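Local coordinates for putative uncharacterized protein (Pyrococcus abyssi virus 1, PDB 4HR1), which is of unknown function but folds as a bromodomain-like bundle of helices and forms an assembly of two protein chains, at residues A[11-16]-A[49-54]; A[41-46]-A[89-94]; A[59-62]-A[67-70]. One frame throughout, in Å; residues are numbered along the deposited sequence.

Contact 1. Residues A[11-16]-A[49-54]; sequences QKISWL and EIATAV
In the core of the helical bundle, I13 of helix 5-30 packs against A51 and V54 of helix 34-63, a point where these two consecutive helices run in opposite directions. I13 lies directly across from A51, their CA atoms 6.7 Å apart, consistent with the small alanine methyl between the two backbones. The isoleucine straddles A51: its CD1 rests 3.9 Å from A51 CA, while its other branch, CG2, sits 4.1 Å from A51 CB. With CG2 anti to the backbone N and CG1 beside it (chi1 -61°), the two branches spread over the alanine from one CB. No hydrogen bond joins the two segments, so the hold is purely apolar. Neighbouring helices add to the patch: L85 of helix 72-98 meets both L16 and I50, and V9 and A81 close on V54. On another face of helix 5-30, W15 bonds through NE1 to D116 of the C-terminal helix 109-119. V54 completes the contact tip to tip with the isoleucine, its CG2 lodged between its own backbone N and carbonyl carbon and meeting I13 CD1 at 3.8 Å.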
loop_
_atom_site.group_PDB
_atom_site.type_symbol
_atom_site.label_atom_id
_atom_site.label_comp_id
_atom_site.label_asym_id
_atom_site.label_seq_id
_atom_site.Cartn_x
_atom_site.Cartn_y
_atom_site.Cartn_z
ATOM N N GLN A 11 7.554 2.662 1.922
ATOM C CA GLN A 11 7.036 3.427 3.060
ATOM C C GLN A 11 6.267 4.673 2.628
ATOM O O GLN A 11 5.194 4.962 3.180
ATOM C CB GLN A 11 8.162 3.801 4.040
ATOM C CG GLN A 11 8.810 2.620 4.791
ATOM C CD GLN A 11 7.824 1.694 5.472
ATOM O OE1 GLN A 11 6.952 2.113 6.251
ATOM N NE2 GLN A 11 7.943 0.410 5.179
ATOM N N LYS A 12 6.782 5.376 1.612
ATOM C CA LYS A 12 6.152 6.583 1.091
ATOM C C LYS A 12 4.833 6.263 0.381
ATOM O O LYS A 12 3.839 6.980 0.584
ATOM C CB LYS A 12 7.129 7.370 0.167
ATOM C CG LYS A 12 8.370 7.968 0.878
ATOM C CD LYS A 12 8.168 9.437 1.301
ATOM C CE LYS A 12 8.972 9.835 2.528
ATOM N NZ LYS A 12 8.449 11.088 3.167
ATOM N N ILE A 13 4.810 5.178 -0.440
ATOM C CA ILE A 13 3.589 4.757 -1.155
ATOM C C ILE A 13 2.549 4.287 -0.107
ATOM O O ILE A 13 1.404 4.749 -0.140
ATOM C CB ILE A 13 3.869 3.695 -2.288
ATOM C CG1 ILE A 13 4.823 4.253 -3.391
ATOM C CG2 ILE A 13 2.549 3.204 -2.924
ATOM C CD1 ILE A 13 5.694 3.145 -4.190
ATOM N N SER A 14 2.971 3.424 0.851
ATOM C CA SER A 14 2.092 2.935 1.930
ATOM C C SER A 14 1.452 4.084 2.707
ATOM O O SER A 14 0.227 4.092 2.829
ATOM C CB SER A 14 2.826 1.983 2.870
ATOM O OG SER A 14 3.328 0.859 2.161
ATOM N N TRP A 15 2.254 5.098 3.148
ATOM C CA TRP A 15 1.729 6.276 3.854
ATOM C C TRP A 15 0.679 6.943 3.012
ATOM O O TRP A 15 -0.414 7.236 3.505
ATOM C CB TRP A 15 2.839 7.319 4.153
ATOM C CG TRP A 15 2.441 8.341 5.180
ATOM C CD1 TRP A 15 2.664 8.266 6.525
ATOM C CD2 TRP A 15 1.658 9.529 4.970
ATOM N NE1 TRP A 15 2.127 9.362 7.157
ATOM C CE2 TRP A 15 1.497 10.152 6.229
ATOM C CE3 TRP A 15 1.137 10.174 3.827
ATOM C CZ2 TRP A 15 0.823 11.372 6.386
ATOM C CZ3 TRP A 15 0.439 11.363 3.990
ATOM C CH2 TRP A 15 0.271 11.940 5.258
ATOM N N LEU A 16 1.014 7.209 1.745
ATOM C CA LEU A 16 0.106 7.902 0.822
ATOM C C LEU A 16 -1.199 7.132 0.567
ATOM O O LEU A 16 -2.266 7.755 0.543
ATOM C CB LEU A 16 0.826 8.256 -0.484
ATOM C CG LEU A 16 1.886 9.358 -0.394
ATOM C CD1 LEU A 16 2.579 9.526 -1.690
ATOM C CD2 LEU A 16 1.279 10.683 -0.028
ATOM N N GLU A 49 0.135 5.875 -10.425
ATOM C CA GLU A 49 1.049 6.180 -11.530
ATOM C C GLU A 49 2.515 6.138 -11.086
ATOM O O GLU A 49 3.314 5.389 -11.651
ATOM C CB GLU A 49 0.708 7.540 -12.163
ATOM C CG GLU A 49 -0.179 7.413 -13.393
ATOM C CD GLU A 49 -1.356 8.364 -13.479
ATOM O OE1 GLU A 49 -1.162 9.586 -13.280
ATOM O OE2 GLU A 49 -2.471 7.889 -13.796
ATOM N N ILE A 50 2.857 6.918 -10.051
ATOM C CA ILE A 50 4.216 6.973 -9.531
ATOM C C ILE A 50 4.650 5.638 -8.947
ATOM O O ILE A 50 5.785 5.222 -9.173
ATOM C CB ILE A 50 4.460 8.219 -8.624
ATOM C CG1 ILE A 50 5.946 8.445 -8.303
ATOM C CG2 ILE A 50 3.606 8.220 -7.375
ATOM C CD1 ILE A 50 6.711 9.005 -9.492
ATOM N N ALA A 51 3.718 4.924 -8.280
ATOM C CA ALA A 51 3.980 3.604 -7.696
ATOM C C ALA A 51 4.526 2.610 -8.714
ATOM O O ALA A 51 5.522 1.947 -8.420
ATOM C CB ALA A 51 2.732 3.053 -7.023
ATOM N N THR A 52 3.918 2.536 -9.917
ATOM C CA THR A 52 4.357 1.614 -10.977
ATOM C C THR A 52 5.726 1.950 -11.539
ATOM O O THR A 52 6.511 1.032 -11.836
ATOM C CB THR A 52 3.277 1.372 -12.043
ATOM O OG1 THR A 52 2.686 2.615 -12.411
ATOM C CG2 THR A 52 2.194 0.388 -11.569
ATOM N N ALA A 53 6.043 3.262 -11.615
ATOM C CA ALA A 53 7.334 3.761 -12.076
ATOM C C ALA A 53 8.523 3.231 -11.257
ATOM O O ALA A 53 9.661 3.284 -11.737
ATOM C CB ALA A 53 7.333 5.275 -12.060
ATOM N N VAL A 54 8.266 2.700 -10.040
ATOM C CA VAL A 54 9.310 2.191 -9.138
ATOM C C VAL A 54 9.323 0.679 -8.830
ATOM O O VAL A 54 10.277 0.207 -8.196
ATOM C CB VAL A 54 9.459 3.066 -7.862
ATOM C CG1 VAL A 54 9.906 4.481 -8.213
ATOM C CG2 VAL A 54 8.174 3.086 -7.035
#

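Contact 2. Residues A[41-46]-A[89-94]; sequences EKLKER and KEQIIV
Segments 41-46 of helix 34-63 and 89-94 of helix 72-98 run antiparallel at 162°, their axes 10.9 Å apart at closest approach, with L43 facing I92 across a CA to CA separation of 7.5 Å. L43 carries the apolar half with both of its methyl branches. One, CD1, meets the end of I92 at 3.7 Å from that residue's CD1, and the two side chains run past one another antiparallel, so that I92 CD1 also lies 3.8 Å from L43 CB. The other branch, CD2, turns to the aliphatic root of the neighbouring glutamine and touches Q91 CB at 3.7 Å. I92 starts out beside the line between the helices, and its long branch brings CD1 round to the leucine; it also packs on A19 and I20 of helix 5-30, which makes it a shared piece of a three-helix interior. Farther out, R46 bends at chi2 and chi3 (-72° at the latter), bringing its guanidinium over to the end of the extended Q91 side chain. The amide comes to an edge of the guanidinium, near its plane, with the two flat groups turned 70° apart. R46 also packs along V84, D87 and I88 of helix 72-98. The contact is thus graded: methyl packing forms the inner side, and polar groups that can also face water border it at the outer edge.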
loop_
_atom_site.group_PDB
_atom_site.type_symbol
_atom_site.label_atom_id
_atom_site.label_comp_id
_atom_site.label_asym_id
_atom_site.label_seq_id
_atom_site.Cartn_x
_atom_site.Cartn_y
_atom_site.Cartn_z
ATOM N N GLU A 41 -9.898 11.194 -5.561
ATOM C CA GLU A 41 -9.797 10.179 -6.616
ATOM C C GLU A 41 -8.618 10.510 -7.539
ATOM O O GLU A 41 -7.794 9.633 -7.815
ATOM C CB GLU A 41 -11.116 10.082 -7.404
ATOM C CG GLU A 41 -11.957 8.869 -7.056
ATOM C CD GLU A 41 -11.348 7.528 -7.424
ATOM O OE1 GLU A 41 -11.537 6.570 -6.641
ATOM O OE2 GLU A 41 -10.657 7.439 -8.468
ATOM N N LYS A 42 -8.494 11.796 -7.925
ATOM C CA LYS A 42 -7.400 12.330 -8.743
ATOM C C LYS A 42 -6.052 12.077 -8.059
ATOM O O LYS A 42 -5.131 11.582 -8.705
ATOM C CB LYS A 42 -7.616 13.828 -9.034
ATOM C CG LYS A 42 -8.720 14.116 -10.066
ATOM C CD LYS A 42 -8.330 15.250 -11.033
ATOM C CE LYS A 42 -9.444 15.666 -11.977
ATOM N NZ LYS A 42 -10.486 16.469 -11.281
ATOM N N LEU A 43 -5.977 12.301 -6.724
ATOM C CA LEU A 43 -4.771 12.038 -5.930
ATOM C C LEU A 43 -4.396 10.573 -5.879
ATOM O O LEU A 43 -3.222 10.252 -6.084
ATOM C CB LEU A 43 -4.853 12.649 -4.532
ATOM C CG LEU A 43 -4.621 14.165 -4.494
ATOM C CD1 LEU A 43 -5.385 14.808 -3.361
ATOM C CD2 LEU A 43 -3.141 14.498 -4.419
ATOM N N LYS A 44 -5.389 9.679 -5.663
ATOM C CA LYS A 44 -5.168 8.223 -5.653
ATOM C C LYS A 44 -4.539 7.760 -6.990
ATOM O O LYS A 44 -3.545 7.020 -6.975
ATOM C CB LYS A 44 -6.477 7.468 -5.356
ATOM C CG LYS A 44 -6.322 5.951 -5.260
ATOM C CD LYS A 44 -7.681 5.251 -5.284
ATOM C CE LYS A 44 -7.604 3.822 -5.780
ATOM N NZ LYS A 44 -7.401 3.742 -7.255
ATOM N N GLU A 45 -5.076 8.265 -8.131
ATOM C CA GLU A 45 -4.539 7.948 -9.453
ATOM C C GLU A 45 -3.102 8.398 -9.619
ATOM O O GLU A 45 -2.295 7.618 -10.121
ATOM C CB GLU A 45 -5.441 8.468 -10.591
ATOM C CG GLU A 45 -6.463 7.444 -11.065
ATOM C CD GLU A 45 -5.886 6.061 -11.305
ATOM O OE1 GLU A 45 -6.211 5.146 -10.513
ATOM O OE2 GLU A 45 -5.014 5.926 -12.196
ATOM N N ARG A 46 -2.758 9.623 -9.127
ATOM C CA ARG A 46 -1.378 10.149 -9.137
ATOM C C ARG A 46 -0.445 9.214 -8.355
ATOM O O ARG A 46 0.691 8.980 -8.790
ATOM C CB ARG A 46 -1.320 11.570 -8.552
ATOM C CG ARG A 46 -1.404 12.692 -9.586
ATOM C CD ARG A 46 -0.060 13.377 -9.814
ATOM N NE ARG A 46 0.353 14.225 -8.688
ATOM C CZ ARG A 46 1.566 14.759 -8.555
ATOM N NH1 ARG A 46 1.856 15.507 -7.499
ATOM N NH2 ARG A 46 2.497 14.546 -9.477
ATOM N N LYS A 89 2.134 13.966 -0.973
ATOM C CA LYS A 89 1.946 14.090 0.469
ATOM C C LYS A 89 1.443 15.497 0.821
ATOM O O LYS A 89 0.438 15.623 1.516
ATOM C CB LYS A 89 3.231 13.707 1.222
ATOM C CG LYS A 89 3.060 13.598 2.732
ATOM C CD LYS A 89 4.208 12.841 3.380
ATOM C CE LYS A 89 3.916 12.571 4.842
ATOM N NZ LYS A 89 4.898 11.633 5.458
ATOM N N GLU A 90 2.090 16.535 0.249
ATOM C CA GLU A 90 1.754 17.945 0.437
ATOM C C GLU A 90 0.311 18.201 0.033
ATOM O O GLU A 90 -0.446 18.785 0.806
ATOM C CB GLU A 90 2.727 18.817 -0.390
ATOM C CG GLU A 90 2.886 20.256 0.073
ATOM C CD GLU A 90 2.011 21.309 -0.581
ATOM O OE1 GLU A 90 2.276 22.510 -0.350
ATOM O OE2 GLU A 90 1.065 20.948 -1.319
ATOM N N GLN A 91 -0.088 17.717 -1.158
ATOM C CA GLN A 91 -1.450 17.885 -1.673
ATOM C C GLN A 91 -2.487 17.105 -0.852
ATOM O O GLN A 91 -3.646 17.529 -0.773
ATOM C CB GLN A 91 -1.532 17.523 -3.158
ATOM C CG GLN A 91 -0.700 18.389 -4.100
ATOM C CD GLN A 91 -0.975 18.024 -5.541
ATOM O OE1 GLN A 91 -1.726 18.709 -6.250
ATOM N NE2 GLN A 91 -0.412 16.913 -6.000
ATOM N N ILE A 92 -2.074 15.983 -0.225
ATOM C CA ILE A 92 -2.930 15.179 0.657
ATOM C C ILE A 92 -3.279 15.996 1.928
ATOM O O ILE A 92 -4.470 16.124 2.261
ATOM C CB ILE A 92 -2.270 13.795 0.990
ATOM C CG1 ILE A 92 -2.260 12.800 -0.223
ATOM C CG2 ILE A 92 -2.834 13.150 2.266
ATOM C CD1 ILE A 92 -3.585 12.571 -0.949
ATOM N N ILE A 93 -2.228 16.540 2.623
ATOM C CA ILE A 93 -2.334 17.319 3.861
ATOM C C ILE A 93 -3.175 18.567 3.600
ATOM O O ILE A 93 -4.105 18.869 4.357
ATOM C CB ILE A 93 -0.929 17.613 4.466
ATOM C CG1 ILE A 93 -0.188 16.302 4.810
ATOM C CG2 ILE A 93 -1.031 18.526 5.697
ATOM C CD1 ILE A 93 1.300 16.359 4.765
ATOM N N VAL A 94 -2.903 19.229 2.469
ATOM C CA VAL A 94 -3.651 20.396 2.010
ATOM C C VAL A 94 -5.139 20.038 1.825
ATOM O O VAL A 94 -5.999 20.812 2.239
ATOM C CB VAL A 94 -2.987 20.985 0.731
ATOM C CG1 VAL A 94 -3.901 21.974 0.012
ATOM C CG2 VAL A 94 -1.651 21.646 1.078
#

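Contact 3. Residues A[59-62]-A[67-70]; sequences YAQY and FNLL
Q61 reaches to the following loop, its CG 4.1 Å from F67 O and its amide beside that of N68. The first torsion, with CG anti to the backbone N (chi1 -161°), swings the glutamine out from the last turns of helix 34-63 toward the returning chain. The amide groups then cross at an angle: the modelled Q61 NE2 is 2.9 Å from N68 OD1, and the two flat groups stand nearly perpendicular, 84° apart. N68 carries CG anti to its own nitrogen, and the second torsion (80°) sets OD1 on the side of Q61. The same OD1 accepts a hydrogen bond from the backbone N of G5, tying the loop to the start of the chain as well, where N4 packs on Q61 and F3 on N68. Between Q61 CA and N68 CA the separation is 6.4 Å. Within the loop, a weak bond of 3.3 Å from L69 N to F67 O spans N68, consistent with an inverse gamma turn. F67 directs its CB away from the helix, while L70 packs on W56 and D57, which lie one to two helical turns before Q61. On the helix, Y59 and Y62 lie against one another, Y59 CE1 in the plane of the Y62 ring at its edge, and both meet aromatic residues of a neighbouring subunit. Two amides thus lie close where the chain reverses, in the connection between helix 34-63 and helix 72-98 at one end of the antiparallel helical bundle.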
loop_
_atom_site.group_PDB
_atom_site.type_symbol
_atom_site.label_atom_id
_atom_site.label_comp_id
_atom_site.label_asym_id
_atom_site.label_seq_id
_atom_site.Cartn_x
_atom_site.Cartn_y
_atom_site.Cartn_z
ATOM N N TYR A 59 11.744 -5.452 -7.180
ATOM C CA TYR A 59 12.411 -6.688 -7.612
ATOM C C TYR A 59 13.918 -6.515 -7.735
ATOM O O TYR A 59 14.660 -7.362 -7.213
ATOM C CB TYR A 59 11.863 -7.310 -8.935
ATOM C CG TYR A 59 12.652 -8.554 -9.332
ATOM C CD1 TYR A 59 12.705 -9.666 -8.493
ATOM C CD2 TYR A 59 13.455 -8.564 -10.473
ATOM C CE1 TYR A 59 13.507 -10.767 -8.794
ATOM C CE2 TYR A 59 14.232 -9.678 -10.807
ATOM C CZ TYR A 59 14.259 -10.777 -9.959
ATOM O OH TYR A 59 15.050 -11.868 -10.242
ATOM N N ALA A 60 14.369 -5.459 -8.472
ATOM C CA ALA A 60 15.790 -5.206 -8.728
ATOM C C ALA A 60 16.660 -5.323 -7.487
ATOM O O ALA A 60 17.633 -6.085 -7.509
ATOM C CB ALA A 60 15.993 -3.863 -9.422
ATOM N N GLN A 61 16.241 -4.675 -6.375
ATOM C CA GLN A 61 16.979 -4.719 -5.114
ATOM C C GLN A 61 17.171 -6.149 -4.595
ATOM O O GLN A 61 18.297 -6.515 -4.237
ATOM C CB GLN A 61 16.355 -3.789 -4.052
ATOM C CG GLN A 61 17.308 -3.437 -2.906
ATOM C CD GLN A 61 16.736 -2.412 -1.953
ATOM O OE1 GLN A 61 16.409 -2.715 -0.797
ATOM N NE2 GLN A 61 16.634 -1.166 -2.408
ATOM N N TYR A 62 16.086 -6.959 -4.592
ATOM C CA TYR A 62 16.111 -8.355 -4.144
ATOM C C TYR A 62 17.088 -9.167 -4.982
ATOM O O TYR A 62 17.904 -9.901 -4.419
ATOM C CB TYR A 62 14.695 -8.981 -4.194
ATOM C CG TYR A 62 14.677 -10.483 -3.975
ATOM C CD1 TYR A 62 14.828 -11.025 -2.698
ATOM C CD2 TYR A 62 14.576 -11.365 -5.051
ATOM C CE1 TYR A 62 14.866 -12.408 -2.496
ATOM C CE2 TYR A 62 14.608 -12.749 -4.860
ATOM C CZ TYR A 62 14.753 -13.268 -3.581
ATOM O OH TYR A 62 14.782 -14.636 -3.392
ATOM N N PHE A 67 21.737 -6.058 -1.948
ATOM C CA PHE A 67 22.655 -4.922 -1.871
ATOM C C PHE A 67 22.010 -3.719 -2.534
ATOM O O PHE A 67 21.314 -3.881 -3.541
ATOM C CB PHE A 67 23.978 -5.224 -2.604
ATOM C CG PHE A 67 24.823 -6.366 -2.093
ATOM C CD1 PHE A 67 25.203 -6.431 -0.755
ATOM C CD2 PHE A 67 25.314 -7.331 -2.967
ATOM C CE1 PHE A 67 26.007 -7.476 -0.289
ATOM C CE2 PHE A 67 26.125 -8.371 -2.502
ATOM C CZ PHE A 67 26.467 -8.436 -1.166
ATOM N N ASN A 68 22.265 -2.512 -2.005
ATOM C CA ASN A 68 21.733 -1.293 -2.603
ATOM C C ASN A 68 22.785 -0.652 -3.536
ATOM O O ASN A 68 23.251 0.469 -3.305
ATOM C CB ASN A 68 21.182 -0.335 -1.546
ATOM C CG ASN A 68 20.261 0.707 -2.129
ATOM O OD1 ASN A 68 19.077 0.457 -2.392
ATOM N ND2 ASN A 68 20.784 1.907 -2.339
ATOM N N LEU A 69 23.165 -1.404 -4.592
ATOM C CA LEU A 69 24.135 -0.985 -5.603
ATOM C C LEU A 69 23.422 -0.695 -6.925
ATOM O O LEU A 69 23.320 -1.559 -7.803
ATOM C CB LEU A 69 25.259 -2.028 -5.758
ATOM C CG LEU A 69 26.477 -1.838 -4.842
ATOM C CD1 LEU A 69 26.246 -2.440 -3.455
ATOM C CD2 LEU A 69 27.719 -2.453 -5.456
ATOM N N LEU A 70 22.875 0.532 -7.020
ATOM C CA LEU A 70 22.125 1.042 -8.170
ATOM C C LEU A 70 23.009 1.848 -9.120
ATOM O O LEU A 70 24.060 2.359 -8.720
ATOM C CB LEU A 70 20.952 1.930 -7.701
ATOM C CG LEU A 70 19.696 1.211 -7.235
ATOM C CD1 LEU A 70 19.664 1.107 -5.724
ATOM C CD2 LEU A 70 18.459 1.939 -7.693
#

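All three contacts draw on helix 34-63, each pairing it with a different element: helix 5-30 in contact 1, helix 72-98 in contact 2, and the loop between helices 34-63 and 72-98 in contact 3. Contact 1 is fully buried and wholly apolar; contact 2 is partly buried, with methyl packing within and polar groups outside. Their centres are 12 Å apart and they touch, L16 CD2 packing on K89 CA at 3.5 Å, so they adjoin along the bundle. Contact 3 sits at the bundle end, its centre about 28 Å from that of contact 2, and pairs amides. The other subunit reaches Y59, Q61 and Y62 there, and Q11 and S14 of segment 11-16, but does not touch contact 2.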